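Local structure of proteasome assembly chaperone family protein (Pyrococcus furiosus DSM 3638, 3WZ2) at residues 16-21 against 107-112; 21-26 against 78-83. The protein probably acts as a chaperone in proteasome assembly or as a proteasome activator, as an archaeal homolog of the eukaryotic proteasome-assembly chaperones. One frame throughout, in Å; residues are numbered along the deposited sequence.

Contact 1: 16-21 against 107-112; sequences EVENAI and KVNAEK
V108 packs against the 16-20 loop at the C-terminal end of helix 91-107. N109 ends that helix in a Schellman motif, and a type II beta turn from V17 to A20 lies against it. The tight part is centred on V108. Its CG2 comes within 3.4 Å of V17 O, while CG1 lies against CB and CG of E16. The turn is then tied down by backbone bonds. N19 N donates to V108 O at 3.1 Å, nearly straight at 168°. A20 O takes E111 N at 2.8 Å and, weakly, K112 N. From there I21 and K112 pair in parallel, so the two loops lead into neighbouring strands, 21-24 and 112-120, of the central mixed sheet. V17 also touches I81 of strand 80-85.

The solvent side is looser and polar. E16 and K107 cross at about a right angle and form a long salt bridge, with OE2 3.7 Å from NZ. E18 leaves its backbone pointing away from 107-112, but its chain bends at chi2 (69°) and comes to lie beside the N109 side chain. N109 ND2 reaches E18 OE2 at 3.2 Å on the syn side, 28° out of the carboxylate plane.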
loop_
_atom_site.group_PDB
_atom_site.type_symbol
_atom_site.label_atom_id
_atom_site.label_comp_id
_atom_site.label_asym_id
_atom_site.label_seq_id
_atom_site.Cartn_x
_atom_site.Cartn_y
_atom_site.Cartn_z
ATOM N N GLU B 16 -8.265 -14.067 31.739
ATOM C CA GLU B 16 -7.739 -15.421 31.828
ATOM C C GLU B 16 -8.791 -16.384 32.320
ATOM O O GLU B 16 -9.524 -16.097 33.263
ATOM C CB GLU B 16 -6.529 -15.461 32.746
ATOM C CG GLU B 16 -5.395 -14.613 32.200
ATOM C CD GLU B 16 -4.029 -14.892 32.838
ATOM O OE1 GLU B 16 -3.851 -15.923 33.560
ATOM O OE2 GLU B 16 -3.129 -14.060 32.610
ATOM N N VAL B 17 -8.973 -17.461 31.579
ATOM C CA VAL B 17 -9.825 -18.541 31.998
ATOM C C VAL B 17 -8.904 -19.739 32.044
ATOM O O VAL B 17 -8.485 -20.231 30.992
ATOM C CB VAL B 17 -10.997 -18.752 31.012
ATOM C CG1 VAL B 17 -11.813 -20.002 31.368
ATOM C CG2 VAL B 17 -11.910 -17.523 31.000
ATOM N N GLU B 18 -8.554 -20.203 33.248
ATOM C CA GLU B 18 -7.567 -21.294 33.368
ATOM C C GLU B 18 -8.173 -22.550 32.747
ATOM O O GLU B 18 -9.366 -22.820 32.945
ATOM C CB GLU B 18 -7.166 -21.517 34.838
ATOM C CG GLU B 18 -5.871 -22.339 35.026
ATOM C CD GLU B 18 -4.603 -21.613 34.584
ATOM O OE1 GLU B 18 -4.628 -20.390 34.311
ATOM O OE2 GLU B 18 -3.547 -22.269 34.486
ATOM N N ASN B 19 -7.365 -23.303 31.985
ATOM C CA ASN B 19 -7.799 -24.575 31.383
ATOM C C ASN B 19 -9.009 -24.463 30.420
ATOM O O ASN B 19 -9.872 -25.336 30.311
ATOM C CB ASN B 19 -8.038 -25.646 32.469
ATOM C CG ASN B 19 -6.783 -25.847 33.389
ATOM O OD1 ASN B 19 -5.620 -25.834 32.959
ATOM N ND2 ASN B 19 -7.046 -25.976 34.662
ATOM N N ALA B 20 -9.053 -23.337 29.760
ATOM C CA ALA B 20 -10.132 -23.019 28.834
ATOM C C ALA B 20 -10.319 -24.108 27.802
ATOM O O ALA B 20 -9.352 -24.721 27.298
ATOM C CB ALA B 20 -9.827 -21.695 28.153
ATOM N N ILE B 21 -11.571 -24.367 27.483
ATOM C CA ILE B 21 -11.936 -24.967 26.225
ATOM C C ILE B 21 -12.350 -23.862 25.288
ATOM O O ILE B 21 -13.356 -23.177 25.516
ATOM C CB ILE B 21 -13.051 -25.992 26.426
ATOM C CG1 ILE B 21 -12.521 -27.154 27.274
ATOM C CG2 ILE B 21 -13.571 -26.501 25.084
ATOM C CD1 ILE B 21 -13.615 -27.997 27.902
ATOM N N LYS B 107 -0.736 -19.188 27.576
ATOM C CA LYS B 107 -0.659 -18.540 28.848
ATOM C C LYS B 107 -1.600 -19.177 29.877
ATOM O O LYS B 107 -1.226 -19.313 31.024
ATOM C CB LYS B 107 -1.013 -17.067 28.699
ATOM C CG LYS B 107 -0.534 -16.177 29.829
ATOM C CD LYS B 107 -1.465 -14.991 30.057
ATOM C CE LYS B 107 -1.704 -14.140 28.811
ATOM N NZ LYS B 107 -2.769 -13.109 29.058
ATOM N N VAL B 108 -2.831 -19.511 29.485
ATOM C CA VAL B 108 -3.801 -20.000 30.443
ATOM C C VAL B 108 -3.814 -21.527 30.493
ATOM O O VAL B 108 -4.654 -22.100 31.151
ATOM C CB VAL B 108 -5.224 -19.460 30.155
ATOM C CG1 VAL B 108 -5.211 -17.942 30.099
ATOM C CG2 VAL B 108 -5.837 -20.037 28.870
ATOM N N ASN B 109 -2.930 -22.181 29.740
ATOM C CA ASN B 109 -2.891 -23.634 29.647
ATOM C C ASN B 109 -4.217 -24.232 29.233
ATOM O O ASN B 109 -4.740 -25.140 29.881
ATOM C CB ASN B 109 -2.399 -24.247 30.949
ATOM C CG ASN B 109 -1.099 -23.606 31.413
ATOM O OD1 ASN B 109 -0.062 -23.719 30.763
ATOM N ND2 ASN B 109 -1.158 -22.916 32.529
ATOM N N ALA B 110 -4.712 -23.755 28.098
ATOM C CA ALA B 110 -5.962 -24.227 27.537
ATOM C C ALA B 110 -5.952 -25.731 27.432
ATOM O O ALA B 110 -4.961 -26.330 27.071
ATOM C CB ALA B 110 -6.197 -23.607 26.161
ATOM N N GLU B 111 -7.076 -26.339 27.760
ATOM C CA GLU B 111 -7.235 -27.784 27.658
ATOM C C GLU B 111 -7.491 -28.247 26.211
ATOM O O GLU B 111 -6.986 -29.271 25.785
ATOM C CB GLU B 111 -8.403 -28.173 28.561
ATOM C CG GLU B 111 -8.634 -29.653 28.746
ATOM C CD GLU B 111 -9.959 -29.924 29.468
ATOM O OE1 GLU B 111 -10.246 -29.204 30.464
ATOM O OE2 GLU B 111 -10.702 -30.847 29.030
ATOM N N LYS B 112 -8.294 -27.490 25.467
ATOM C CA LYS B 112 -8.648 -27.830 24.090
ATOM C C LYS B 112 -8.856 -26.577 23.245
ATOM O O LYS B 112 -9.384 -25.590 23.714
ATOM C CB LYS B 112 -9.943 -28.649 24.029
ATOM C CG LYS B 112 -9.835 -30.031 24.596
ATOM C CD LYS B 112 -11.107 -30.822 24.394
ATOM C CE LYS B 112 -11.194 -32.014 25.342
ATOM N NZ LYS B 112 -11.101 -33.297 24.614
#

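Contact 2: 21-26 against 78-83; sequences IFIEGY and NNIIIA
I21, I23 and G25 bond through their backbones to N79, I81 and A83. I21 N donates to N79 O at 2.7 Å, and I21 O accepts from I81 N. I23 repeats the pattern, giving its N-H to I81 O and taking A83 N. G25 N closes the row on A83 O at 3.1 Å.

On one face, CD1 of I23 meets CG2 of I80 at 3.7 Å, and CB of I23 lies near CG1 of I82. At the start of this row, I21 CD1 runs beside the amide of N79, 3.4 Å from ND2. On the other face, F22 has CG anti to the backbone N (chi1 -176°). Its ring reaches past I81, with CD1 by I81 CG2, and ends with CZ 3.6 Å from A83 CB. Y26 meets A83 O with its ring edge, in plane, CD1 at 3.9 Å.

These are neighbouring parallel strands, 21-24 and 80-85, inside the mixed sheet of the PAC2 fold. The axes of 21-24 and 80-83 run 18° apart in direction. Strand 112-120 bonds to the far edge of 21-24 through F22 and E24.

Helix 91-107 covers the F22 face with I101 and L105. On the opposite face, that of I21 and I23, M46 packs on I80 and I82. E24 OE2 accepts Y26 N at 2.7 Å, on its anti side, and ties the chain at 24-26 to the E24 side chain. E24 OE1 is in turn bonded by S115 OG and S160 OG.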
loop_
_atom_site.group_PDB
_atom_site.type_symbol
_atom_site.label_atom_id
_atom_site.label_comp_id
_atom_site.label_asym_id
_atom_site.label_seq_id
_atom_site.Cartn_x
_atom_site.Cartn_y
_atom_site.Cartn_z
ATOM N N ILE B 21 -11.571 -24.367 27.483
ATOM C CA ILE B 21 -11.936 -24.967 26.225
ATOM C C ILE B 21 -12.350 -23.862 25.288
ATOM O O ILE B 21 -13.356 -23.177 25.516
ATOM C CB ILE B 21 -13.051 -25.992 26.426
ATOM C CG1 ILE B 21 -12.521 -27.154 27.274
ATOM C CG2 ILE B 21 -13.571 -26.501 25.084
ATOM C CD1 ILE B 21 -13.615 -27.997 27.902
ATOM N N PHE B 22 -11.560 -23.683 24.220
ATOM C CA PHE B 22 -11.719 -22.552 23.311
ATOM C C PHE B 22 -12.287 -23.043 22.019
ATOM O O PHE B 22 -11.705 -23.931 21.385
ATOM C CB PHE B 22 -10.368 -21.918 23.038
ATOM C CG PHE B 22 -10.436 -20.692 22.182
ATOM C CD1 PHE B 22 -10.547 -19.453 22.757
ATOM C CD2 PHE B 22 -10.329 -20.774 20.816
ATOM C CE1 PHE B 22 -10.579 -18.306 21.976
ATOM C CE2 PHE B 22 -10.353 -19.638 20.027
ATOM C CZ PHE B 22 -10.473 -18.404 20.610
ATOM N N ILE B 23 -13.415 -22.474 21.627
ATOM C CA ILE B 23 -14.095 -22.891 20.418
ATOM C C ILE B 23 -14.146 -21.740 19.447
ATOM O O ILE B 23 -14.613 -20.662 19.804
ATOM C CB ILE B 23 -15.520 -23.309 20.747
ATOM C CG1 ILE B 23 -15.479 -24.500 21.700
ATOM C CG2 ILE B 23 -16.276 -23.661 19.481
ATOM C CD1 ILE B 23 -16.796 -24.731 22.396
ATOM N N GLU B 24 -13.684 -21.953 18.218
ATOM C CA GLU B 24 -13.596 -20.864 17.260
ATOM C C GLU B 24 -14.526 -21.148 16.080
ATOM O O GLU B 24 -14.480 -22.228 15.521
ATOM C CB GLU B 24 -12.145 -20.741 16.760
ATOM C CG GLU B 24 -11.968 -19.847 15.556
ATOM C CD GLU B 24 -12.117 -20.561 14.209
ATOM O OE1 GLU B 24 -11.444 -21.591 13.963
ATOM O OE2 GLU B 24 -12.822 -20.032 13.343
ATOM N N GLY B 25 -15.357 -20.183 15.708
ATOM C CA GLY B 25 -16.272 -20.335 14.584
ATOM C C GLY B 25 -16.330 -19.090 13.716
ATOM O O GLY B 25 -17.407 -18.545 13.486
ATOM N N TYR B 26 -15.184 -18.663 13.199
ATOM C CA TYR B 26 -15.127 -17.472 12.347
ATOM C C TYR B 26 -15.792 -17.754 10.993
ATOM O O TYR B 26 -15.935 -18.907 10.603
ATOM C CB TYR B 26 -13.683 -16.993 12.127
ATOM C CG TYR B 26 -13.121 -16.057 13.213
ATOM C CD1 TYR B 26 -13.611 -16.095 14.502
ATOM C CD2 TYR B 26 -12.123 -15.117 12.903
ATOM C CE1 TYR B 26 -13.142 -15.254 15.486
ATOM C CE2 TYR B 26 -11.630 -14.272 13.886
ATOM C CZ TYR B 26 -12.129 -14.343 15.179
ATOM O OH TYR B 26 -11.679 -13.532 16.191
ATOM N N ASN B 78 -18.287 -20.588 32.370
ATOM C CA ASN B 78 -17.444 -21.579 33.081
ATOM C C ASN B 78 -16.101 -21.678 32.364
ATOM O O ASN B 78 -15.434 -20.661 32.234
ATOM C CB ASN B 78 -18.150 -22.931 33.197
ATOM C CG ASN B 78 -19.431 -22.833 34.010
ATOM O OD1 ASN B 78 -19.492 -22.114 35.000
ATOM N ND2 ASN B 78 -20.463 -23.553 33.582
ATOM N N ASN B 79 -15.732 -22.852 31.865
ATOM C CA ASN B 79 -14.387 -23.044 31.309
ATOM C C ASN B 79 -14.404 -22.922 29.789
ATOM O O ASN B 79 -13.403 -23.162 29.139
ATOM C CB ASN B 79 -13.796 -24.389 31.772
ATOM C CG ASN B 79 -14.679 -25.578 31.411
ATOM O OD1 ASN B 79 -15.912 -25.487 31.438
ATOM N ND2 ASN B 79 -14.058 -26.694 31.048
ATOM N N ILE B 80 -15.545 -22.560 29.216
ATOM C CA ILE B 80 -15.691 -22.528 27.777
ATOM C C ILE B 80 -15.658 -21.100 27.247
ATOM O O ILE B 80 -16.314 -20.210 27.802
ATOM C CB ILE B 80 -16.982 -23.215 27.317
ATOM C CG1 ILE B 80 -16.956 -24.660 27.819
ATOM C CG2 ILE B 80 -17.078 -23.183 25.797
ATOM C CD1 ILE B 80 -18.199 -25.435 27.554
ATOM N N ILE B 81 -14.893 -20.893 26.177
ATOM C CA ILE B 81 -14.859 -19.635 25.444
ATOM C C ILE B 81 -15.243 -19.919 24.008
ATOM O O ILE B 81 -14.756 -20.882 23.413
ATOM C CB ILE B 81 -13.467 -19.012 25.459
ATOM C CG1 ILE B 81 -12.992 -18.774 26.906
ATOM C CG2 ILE B 81 -13.445 -17.724 24.659
ATOM C CD1 ILE B 81 -11.559 -18.334 27.016
ATOM N N ILE B 82 -16.117 -19.078 23.455
ATOM C CA ILE B 82 -16.472 -19.128 22.035
ATOM C C ILE B 82 -16.089 -17.839 21.355
ATOM O O ILE B 82 -16.432 -16.765 21.844
ATOM C CB ILE B 82 -17.967 -19.372 21.862
ATOM C CG1 ILE B 82 -18.284 -20.739 22.458
ATOM C CG2 ILE B 82 -18.364 -19.342 20.402
ATOM C CD1 ILE B 82 -19.710 -21.145 22.317
ATOM N N ALA B 83 -15.381 -17.941 20.233
ATOM C CA ALA B 83 -14.918 -16.789 19.480
ATOM C C ALA B 83 -15.731 -16.633 18.218
ATOM O O ALA B 83 -15.806 -17.578 17.411
ATOM C CB ALA B 83 -13.450 -16.980 19.124
#

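How the contacts relate
The first segments of contacts 1 and 2 run on from each other and share I21. Their centres are about 10 Å apart. Contact 1 is the outer, partly exposed one, with its centre about 17 Å from the centre of the chain. Contact 2 is buried, about 8 Å from it, and is nested in the loop that contact 1 closes. Strand 21-24 is flanked by 112-120 and 80-85, and I21 pairs with both. F22 N is 2.9 Å from K112 O, a probable hydrogen bond that carries the pairing inward. A20 CB packs on I81 CD1 at 3.9 Å, and V17 CG1 lies 4.0 Å from N79 CA.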